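Polymerase subunit PA (Dhori virus, PDB 4CGS) forms part of the viral RNA polymerase and probably binds RNA, this chain being its N-terminal domain, the one compared with other orthomyxovirus cap-snatching domains. Local coordinates at residues G98-D112 and E119-I133. Numbering follows the deposited sequence. Where two conformers were deposited one is given.
Sequences GVYVKVYPDNGTPTD and EIFVRVSLSGQMSPI
Y100 and F121 stack offset on one face of two neighbouring strands, ring centroids 4.5 Å apart and planes tilted by 23°; Y100 CD1 lies over the F121 face toward its rim. The phenol continues past that ring to E119: Y100 OH donates to E119 OE2 at 2.7 Å, reaching it from above the carboxylate plane, which stands nearly upright to the ring (83°). R84 forms a salt bridge with the other oxygen of E119. Strands 98-104 and 119-125 run parallel, their axes 4.6 Å apart. Seven backbone bonds, from I120 N to G98 O through L126 N to Y104 O, fix the register.

The opposite face is apolar and helix-covered. V103 CG1 meets L126 CD2 at 3.5 Å; helix 31-44 covers V101, V103 and L126, while helix 140-157 packs on V124.

Back on the Y100 face, R123, Y104 and P110 are close-packed. R123 crosses the Y104 ring at a slant, CB and CG nearest Y104 CE1, and its NE donates a bent bond to Y104 OH (2.7 Å), which lies in the guanidinium plane. P110 CB sits over one face of Y104 and 3.7 Å from R123 CB. The solvent side is looser: exposed K102 brings CE only within 4.4 Å of F121 CD2, and a water bridges G108 N and S127 OG.

D112 ties the loop to the start of helix 132-137. Its OD1 accepts from S131 OG, the N-cap residue, through the syn lone pair at 2.6 Å, while OD2 accepts a nearly straight bond (171°) from I133 N. The backbone bonds thus make a parallel strand pair, joined by a connection without helix or strand, at the edge of the mixed sheet in this PA N-terminal domain, with helices packed on its valine face.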
ATOM      1  N   GLY A  98      -0.139 -13.852  -2.129  1.00  6.85           N
ATOM      2  CA  GLY A  98      -0.905 -12.659  -2.252  1.00  8.02           C
ATOM      3  C   GLY A  98      -0.462 -11.714  -1.152  1.00  6.34           C
ATOM      4  O   GLY A  98      -0.377 -12.129   0.005  1.00  7.42           O
ATOM      5  N   VAL A  99      -0.229 -10.479  -1.493  1.00  6.36           N
ATOM      6  CA  VAL A  99       0.275  -9.478  -0.569  1.00  6.20           C
ATOM      7  C   VAL A  99      -0.809  -8.455  -0.308  1.00  5.82           C
ATOM      8  O   VAL A  99      -1.334  -7.857  -1.215  1.00  6.97           O
ATOM      9  CB  VAL A  99       1.558  -8.798  -1.108  1.00  5.69           C
ATOM     10  CG1 VAL A  99       2.091  -7.790  -0.076  1.00  8.03           C
ATOM     11  CG2 VAL A  99       2.619  -9.825  -1.486  1.00  8.33           C
ATOM     12  N   TYR A 100      -1.083  -8.198   0.974  1.00  5.20           N
ATOM     13  CA  TYR A 100      -2.024  -7.157   1.389  1.00  5.75           C
ATOM     14  C   TYR A 100      -1.168  -6.087   2.073  1.00  6.76           C
ATOM     15  O   TYR A 100      -0.274  -6.437   2.845  1.00  9.08           O
ATOM     16  CB  TYR A 100      -3.053  -7.700   2.330  1.00  8.15           C
ATOM     17  CG  TYR A 100      -3.872  -8.884   1.806  1.00  7.61           C
ATOM     18  CD1 TYR A 100      -3.378 -10.132   1.947  1.00 10.25           C
ATOM     19  CD2 TYR A 100      -5.118  -8.715   1.181  1.00  8.83           C
ATOM     20  CE1 TYR A 100      -4.042 -11.269   1.504  1.00 10.95           C
ATOM     21  CE2 TYR A 100      -5.835  -9.863   0.718  1.00  9.08           C
ATOM     22  CZ  TYR A 100      -5.259 -11.097   0.928  1.00  9.34           C
ATOM     23  OH  TYR A 100      -5.916 -12.275   0.493  1.00 10.98           O
ATOM     24  N   VAL A 101      -1.457  -4.822   1.801  1.00  5.57           N
ATOM     25  CA  VAL A 101      -0.711  -3.698   2.422  1.00  6.00           C
ATOM     26  C   VAL A 101      -1.659  -2.943   3.333  1.00  7.14           C
ATOM     27  O   VAL A 101      -2.764  -2.553   2.909  1.00  7.85           O
ATOM     28  CB  VAL A 101      -0.167  -2.794   1.341  1.00  6.39           C
ATOM     29  CG1 VAL A 101       0.525  -1.560   1.931  1.00  8.41           C
ATOM     30  CG2 VAL A 101       0.800  -3.533   0.441  1.00  7.95           C
ATOM     31  N   LYS A 102      -1.215  -2.698   4.542  1.00  7.81           N
ATOM     32  CA  LYS A 102      -1.902  -1.923   5.515  1.00  9.60           C
ATOM     33  C   LYS A 102      -1.006  -0.796   6.061  1.00  8.67           C
ATOM     34  O   LYS A 102       0.107  -1.070   6.538  1.00  8.70           O
ATOM     35  CB  LYS A 102      -2.480  -2.882   6.646  1.00 13.09           C
ATOM     36  CG  LYS A 102      -3.566  -3.907   6.253  1.00 20.25           C
ATOM     37  CD  LYS A 102      -4.333  -4.482   7.463  1.00 26.04           C
ATOM     38  CE  LYS A 102      -5.617  -5.258   7.079  1.00 22.52           C
ATOM     39  NZ  LYS A 102      -6.574  -5.590   8.216  1.00 19.81           N
ATOM     40  N   VAL A 103      -1.513   0.418   6.033  1.00 10.22           N
ATOM     41  CA  VAL A 103      -0.837   1.579   6.556  1.00 10.67           C
ATOM     42  C   VAL A 103      -1.489   1.991   7.879  1.00 11.83           C
ATOM     43  O   VAL A 103      -2.676   2.259   7.969  1.00 16.69           O
ATOM     44  CB  VAL A 103      -0.887   2.783   5.581  1.00 14.03           C
ATOM     45  CG1 VAL A 103      -0.198   3.998   6.182  1.00 16.10           C
ATOM     46  CG2 VAL A 103      -0.304   2.368   4.240  1.00 15.12           C
ATOM     47  N   TYR A 104      -0.694   2.049   8.916  1.00 12.76           N
ATOM     48  CA  TYR A 104      -1.127   2.460  10.246  1.00 15.33           C
ATOM     49  C   TYR A 104      -0.732   3.941  10.483  1.00 17.05           C
ATOM     50  O   TYR A 104       0.350   4.232  10.388  1.00 13.04           O
ATOM     51  CB  TYR A 104      -0.405   1.512  11.196  1.00 16.93           C
ATOM     52  CG  TYR A 104      -0.864   0.089  11.165  1.00 14.82           C
ATOM     53  CD1 TYR A 104      -0.476  -0.764  10.116  1.00 16.08           C
ATOM     54  CD2 TYR A 104      -1.743  -0.423  12.098  1.00 19.39           C
ATOM     55  CE1 TYR A 104      -0.890  -2.062  10.035  1.00 15.43           C
ATOM     56  CE2 TYR A 104      -2.167  -1.747  12.039  1.00 20.09           C
ATOM     57  CZ  TYR A 104      -1.770  -2.561  10.988  1.00 16.13           C
ATOM     58  OH  TYR A 104      -2.167  -3.892  10.903  1.00 20.48           O
ATOM     59  N   PRO A 105      -1.704   4.919  10.527  1.00 20.47           N
ATOM     60  CA  PRO A 105      -1.351   6.221  11.111  1.00 23.29           C
ATOM     61  C   PRO A 105      -0.876   5.887  12.559  1.00 26.96           C
ATOM     62  O   PRO A 105      -1.707   5.434  13.362  1.00 30.88           O
ATOM     63  CB  PRO A 105      -2.687   6.994  11.056  1.00 23.92           C
ATOM     64  CG  PRO A 105      -3.557   6.312   9.996  1.00 22.92           C
ATOM     65  CD  PRO A 105      -3.107   4.868  10.051  1.00 22.66           C
ATOM     66  N   ASP A 106       0.396   6.076  12.928  1.00 29.86           N
ATOM     67  CA  ASP A 106       0.851   5.250  13.965  1.00 30.68           C
ATOM     68  C   ASP A 106       2.113   5.811  14.468  1.00 29.37           C
ATOM     69  O   ASP A 106       3.149   5.766  13.802  1.00 48.48           O
ATOM     70  CB  ASP A 106       1.068   3.857  13.373  1.00 24.19           C
ATOM     71  CG  ASP A 106       1.381   2.749  14.444  1.00 35.67           C
ATOM     72  OD1 ASP A 106       1.334   3.045  15.659  1.00 48.77           O
ATOM     73  OD2 ASP A 106       1.635   1.584  14.056  1.00 26.26           O
ATOM     74  N   ASN A 107       2.057   6.304  15.696  1.00 22.54           N
ATOM     75  CA  ASN A 107       3.281   6.287  16.469  1.00 27.34           C
ATOM     76  C   ASN A 107       3.295   4.815  16.906  1.00 32.39           C
ATOM     77  O   ASN A 107       2.329   4.369  17.595  1.00 32.78           O
ATOM     78  CB  ASN A 107       3.315   7.316  17.618  1.00 34.98           C
ATOM     79  CG  ASN A 107       3.038   6.709  18.981  1.00 37.74           C
ATOM     80  OD1 ASN A 107       1.917   6.787  19.485  1.00 37.78           O
ATOM     81  ND2 ASN A 107       4.068   6.107  19.597  1.00 35.44           N
ATOM     82  N   GLY A 108       4.283   4.038  16.424  1.00 17.49           N
ATOM     83  CA  GLY A 108       4.417   2.643  16.899  1.00 21.14           C
ATOM     84  C   GLY A 108       4.670   1.671  15.768  1.00 20.06           C
ATOM     85  O   GLY A 108       4.598   2.062  14.599  1.00 21.37           O
ATOM     86  N   THR A 109       5.045   0.438  16.144  1.00 16.92           N
ATOM     87  CA  THR A 109       5.282  -0.657  15.216  1.00 12.39           C
ATOM     88  C   THR A 109       4.053  -1.593  15.163  1.00 13.96           C
ATOM     89  O   THR A 109       3.621  -2.079  16.189  1.00 13.06           O
ATOM     90  CB  THR A 109       6.519  -1.499  15.565  1.00 15.00           C
ATOM     91  OG1 THR A 109       7.616  -0.562  15.761  1.00 17.30           O
ATOM     92  CG2 THR A 109       6.905  -2.534  14.485  1.00 16.13           C
ATOM     93  N   PRO A 110       3.520  -1.857  13.946  1.00  9.93           N
ATOM     94  CA  PRO A 110       2.374  -2.721  13.807  1.00 10.41           C
ATOM     95  C   PRO A 110       2.663  -4.135  14.298  1.00 11.12           C
ATOM     96  O   PRO A 110       3.767  -4.700  14.158  1.00 12.15           O
ATOM     97  CB  PRO A 110       2.121  -2.752  12.319  1.00 12.08           C
ATOM     98  CG  PRO A 110       2.681  -1.431  11.839  1.00 11.87           C
ATOM     99  CD  PRO A 110       3.916  -1.265  12.630  1.00 10.82           C
ATOM    100  N   THR A 111       1.608  -4.725  14.818  1.00 13.39           N
ATOM    101  CA  THR A 111       1.614  -6.110  15.275  1.00 12.69           C
ATOM    102  C   THR A 111       1.174  -7.084  14.164  1.00 12.17           C
ATOM    103  O   THR A 111       0.194  -6.816  13.439  1.00 13.17           O
ATOM    104  CB  THR A 111       0.643  -6.266  16.457  1.00 14.30           C
ATOM    105  OG1 THR A 111       0.923  -5.270  17.468  1.00 19.36           O
ATOM    106  CG2 THR A 111       0.724  -7.754  17.131  1.00 13.82           C
ATOM    107  N   ASP A 112       1.863  -8.202  14.044  1.00 10.65           N
ATOM    108  CA  ASP A 112       1.484  -9.268  13.133  1.00 10.93           C
ATOM    109  C   ASP A 112       0.452 -10.177  13.755  1.00 11.59           C
ATOM    110  O   ASP A 112       0.547 -10.587  14.907  1.00 12.63           O
ATOM    111  CB  ASP A 112       2.693 -10.072  12.655  1.00 10.35           C
ATOM    112  CG  ASP A 112       3.678  -9.210  11.904  1.00  8.89           C
ATOM    113  OD1 ASP A 112       3.256  -8.553  10.920  1.00  9.60           O
ATOM    114  OD2 ASP A 112       4.871  -9.180  12.308  1.00  9.85           O
ATOM    115  N   GLU A 119      -0.555 -16.154   1.910  1.00  7.33           N
ATOM    116  CA  GLU A 119      -0.736 -14.691   2.095  1.00  6.67           C
ATOM    117  C   GLU A 119       0.405 -14.070   2.877  1.00  6.20           C
ATOM    118  O   GLU A 119       0.930 -14.672   3.849  1.00  8.41           O
ATOM    119  CB  GLU A 119      -2.048 -14.399   2.844  1.00  8.11           C
ATOM    120  CG  GLU A 119      -3.322 -14.840   2.105  1.00  8.30           C
ATOM    121  CD  GLU A 119      -4.599 -14.585   2.924  1.00  7.89           C
ATOM    122  OE1 GLU A 119      -4.478 -14.691   4.157  1.00 10.94           O
ATOM    123  OE2 GLU A 119      -5.599 -14.309   2.274  1.00  9.97           O
ATOM    124  N   ILE A 120       0.702 -12.827   2.559  1.00  7.15           N
ATOM    125  CA  ILE A 120       1.613 -11.981   3.286  1.00  8.34           C
ATOM    126  C   ILE A 120       0.906 -10.654   3.552  1.00  6.88           C
ATOM    127  O   ILE A 120       0.398 -10.009   2.649  1.00  8.74           O
ATOM    128  CB  ILE A 120       2.922 -11.691   2.465  1.00 11.60           C
ATOM    129  CG1 ILE A 120       3.685 -12.960   2.241  1.00 15.79           C
ATOM    130  CG2 ILE A 120       3.728 -10.542   3.174  1.00 13.13           C
ATOM    131  CD1 ILE A 120       4.313 -13.544   3.460  1.00 17.92           C
ATOM    132  N   PHE A 121       0.933 -10.167   4.795  1.00  7.91           N
ATOM    133  CA  PHE A 121       0.383  -8.870   5.147  1.00  8.19           C
ATOM    134  C   PHE A 121       1.545  -7.914   5.499  1.00  8.46           C
ATOM    135  O   PHE A 121       2.072  -7.942   6.573  1.00 10.16           O
ATOM    136  CB  PHE A 121      -0.584  -9.013   6.339  1.00 11.33           C
ATOM    137  CG  PHE A 121      -1.996  -9.537   5.995  1.00 14.35           C
ATOM    138  CD1 PHE A 121      -2.139 -10.838   5.545  1.00 19.39           C
ATOM    139  CD2 PHE A 121      -3.146  -8.742   6.089  1.00 19.33           C
ATOM    140  CE1 PHE A 121      -3.364 -11.378   5.253  1.00 20.65           C
ATOM    141  CE2 PHE A 121      -4.372  -9.270   5.732  1.00 18.66           C
ATOM    142  CZ  PHE A 121      -4.479 -10.607   5.348  1.00 19.61           C
ATOM    143  N   VAL A 122       1.827  -7.018   4.566  1.00  6.74           N
ATOM    144  CA  VAL A 122       2.779  -5.900   4.776  1.00  6.90           C
ATOM    145  C   VAL A 122       2.080  -4.886   5.632  1.00  6.80           C
ATOM    146  O   VAL A 122       1.001  -4.334   5.251  1.00  8.36           O
ATOM    147  CB  VAL A 122       3.233  -5.306   3.424  1.00  6.80           C
ATOM    148  CG1 VAL A 122       3.863  -3.946   3.587  1.00  8.30           C
ATOM    149  CG2 VAL A 122       4.158  -6.314   2.695  1.00  8.94           C
ATOM    150  N   ARG A 123       2.709  -4.565   6.773  0.60  6.35           N
ATOM    151  CA  ARG A 123       2.110  -3.705   7.797  0.60  6.76           C
ATOM    152  C   ARG A 123       3.125  -2.653   8.178  0.60  6.05           C
ATOM    153  O   ARG A 123       4.191  -2.954   8.712  0.60  8.15           O
ATOM    154  CB  ARG A 123       1.662  -4.472   9.049  0.60  7.75           C
ATOM    155  CG  ARG A 123       0.357  -5.291   8.860  0.60  9.09           C
ATOM    156  CD  ARG A 123       0.031  -6.037  10.149  0.60 10.01           C
ATOM    157  NE  ARG A 123      -1.390  -6.449  10.271  0.60 10.31           N
ATOM    158  CZ  ARG A 123      -1.855  -7.711  10.298  0.60  9.51           C
ATOM    159  NH1 ARG A 123      -1.017  -8.757  10.172  0.60 11.67           N
ATOM    160  NH2 ARG A 123      -3.176  -7.932  10.515  0.60 10.28           N
ATOM    161  N   VAL A 124       2.839  -1.411   7.797  1.00  6.75           N
ATOM    162  CA  VAL A 124       3.777  -0.303   7.969  1.00  7.00           C
ATOM    163  C   VAL A 124       3.086   0.841   8.629  1.00  7.43           C
ATOM    164  O   VAL A 124       1.885   1.101   8.401  1.00  8.82           O
ATOM    165  CB  VAL A 124       4.396   0.116   6.622  1.00  6.73           C
ATOM    166  CG1 VAL A 124       5.207  -0.995   5.960  1.00  9.75           C
ATOM    167  CG2 VAL A 124       3.390   0.659   5.622  1.00  9.59           C
ATOM    168  N   SER A 125       3.834   1.652   9.389  1.00  9.08           N
ATOM    169  CA  SER A 125       3.292   2.863  10.029  1.00  8.87           C
ATOM    170  C   SER A 125       3.634   4.064   9.232  1.00 10.06           C
ATOM    171  O   SER A 125       4.592   4.108   8.464  1.00  9.77           O
ATOM    172  CB  SER A 125       3.790   3.033  11.449  1.00 10.04           C
ATOM    173  OG  SER A 125       5.118   3.557  11.460  1.00 10.38           O
ATOM    174  N   LEU A 126       2.872   5.139   9.457  1.00 10.51           N
ATOM    175  CA  LEU A 126       3.141   6.399   8.784  1.00 12.47           C
ATOM    176  C   LEU A 126       4.550   6.920   9.101  1.00 11.02           C
ATOM    177  O   LEU A 126       5.166   7.597   8.293  1.00 15.44           O
ATOM    178  CB  LEU A 126       2.072   7.495   9.101  1.00 15.38           C
ATOM    179  CG  LEU A 126       0.623   7.383   8.602  1.00 17.37           C
ATOM    180  CD1 LEU A 126      -0.293   8.457   9.217  1.00 21.30           C
ATOM    181  CD2 LEU A 126       0.494   7.338   7.079  1.00 20.74           C
ATOM    182  N   SER A 127       5.046   6.612  10.304  1.00  9.09           N
ATOM    183  CA  SER A 127       6.382   7.065  10.731  1.00  9.17           C
ATOM    184  C   SER A 127       7.468   6.139  10.261  1.00  7.90           C
ATOM    185  O   SER A 127       8.627   6.287  10.656  1.00  9.46           O
ATOM    186  CB  SER A 127       6.426   7.191  12.251  1.00  8.92           C
ATOM    187  OG  SER A 127       6.163   5.976  12.810  1.00 12.05           O
ATOM    188  N   GLY A 128       7.149   5.177   9.399  1.00  8.76           N
ATOM    189  CA  GLY A 128       8.165   4.427   8.735  1.00  8.13           C
ATOM    190  C   GLY A 128       8.553   3.116   9.410  1.00  8.33           C
ATOM    191  O   GLY A 128       9.571   2.484   9.081  1.00  9.57           O
ATOM    192  N   GLN A 129       7.749   2.709  10.368  0.60  8.05           N
ATOM    193  CA  GLN A 129       7.980   1.428  11.049  0.60  9.10           C
ATOM    194  C   GLN A 129       7.406   0.246  10.251  0.60  7.36           C
ATOM    195  O   GLN A 129       6.430   0.397   9.560  0.60  9.84           O
ATOM    196  CB  GLN A 129       7.397   1.417  12.484  0.60  9.35           C
ATOM    197  CG  GLN A 129       8.008   2.508  13.334  0.60  9.86           C
ATOM    198  CD  GLN A 129       9.143   1.952  14.144  0.60 14.79           C
ATOM    199  OE1 GLN A 129       8.926   1.353  15.189  0.60 26.15           O
ATOM    200  NE2 GLN A 129      10.349   2.097  13.648  0.60 13.50           N
ATOM    201  N   MET A 130       8.029  -0.923  10.392  1.00  7.59           N
ATOM    202  CA  MET A 130       7.614  -2.110   9.711  1.00  7.42           C
ATOM    203  C   MET A 130       7.397  -3.212  10.734  1.00  6.85           C
ATOM    204  O   MET A 130       8.238  -3.419  11.627  1.00  7.56           O
ATOM    205  CB  MET A 130       8.685  -2.600   8.733  1.00  8.50           C
ATOM    206  CG  MET A 130       8.950  -1.675   7.592  1.00  9.31           C
ATOM    207  SD  MET A 130      10.477  -2.084   6.670  1.00 14.19           S
ATOM    208  CE  MET A 130      11.828  -1.774   7.989  1.00 14.99           C
ATOM    209  N   SER A 131       6.317  -4.004  10.617  1.00  6.46           N
ATOM    210  CA  SER A 131       6.111  -5.165  11.497  1.00  6.84           C
ATOM    211  C   SER A 131       7.242  -6.155  11.280  1.00  6.90           C
ATOM    212  O   SER A 131       7.906  -6.179  10.248  1.00  6.90           O
ATOM    213  CB  SER A 131       4.807  -5.847  11.240  1.00  6.81           C
ATOM    214  OG  SER A 131       4.836  -6.675  10.111  1.00  7.87           O
ATOM    215  N   PRO A 132       7.438  -7.071  12.261  1.00  6.88           N
ATOM    216  CA  PRO A 132       8.554  -8.042  12.134  1.00  8.11           C
ATOM    217  C   PRO A 132       8.403  -8.890  10.859  1.00  7.13           C
ATOM    218  O   PRO A 132       9.397  -9.176  10.169  1.00  9.15           O
ATOM    219  CB  PRO A 132       8.397  -8.866  13.390  1.00  9.06           C
ATOM    220  CG  PRO A 132       7.890  -7.870  14.408  1.00 10.33           C
ATOM    221  CD  PRO A 132       6.929  -6.994  13.657  1.00  7.39           C
ATOM    222  N   ILE A 133       7.197  -9.396  10.557  1.00  9.33           N
ATOM    223  CA  ILE A 133       7.008 -10.189   9.355  1.00 10.67           C
ATOM    224  C   ILE A 133       7.210  -9.381   8.074  1.00  7.99           C
ATOM    225  O   ILE A 133       7.779  -9.871   7.111  1.00  8.01           O
ATOM    226  CB  ILE A 133       5.614 -10.821   9.293  1.00 12.79           C
ATOM    227  CG1 ILE A 133       5.587 -12.007  10.300  1.00 16.53           C
ATOM    228  CG2 ILE A 133       5.219 -11.272   7.842  1.00 16.20           C
ATOM    229  CD1 ILE A 133       6.149 -13.285   9.712  1.00 22.50           C
TER
HETATM  230  O   HOH W   1       6.390   5.448  15.580  1.00 26.18           O
HETATM  231  O   HOH W   2       1.739  -9.304   8.929  1.00 17.37           O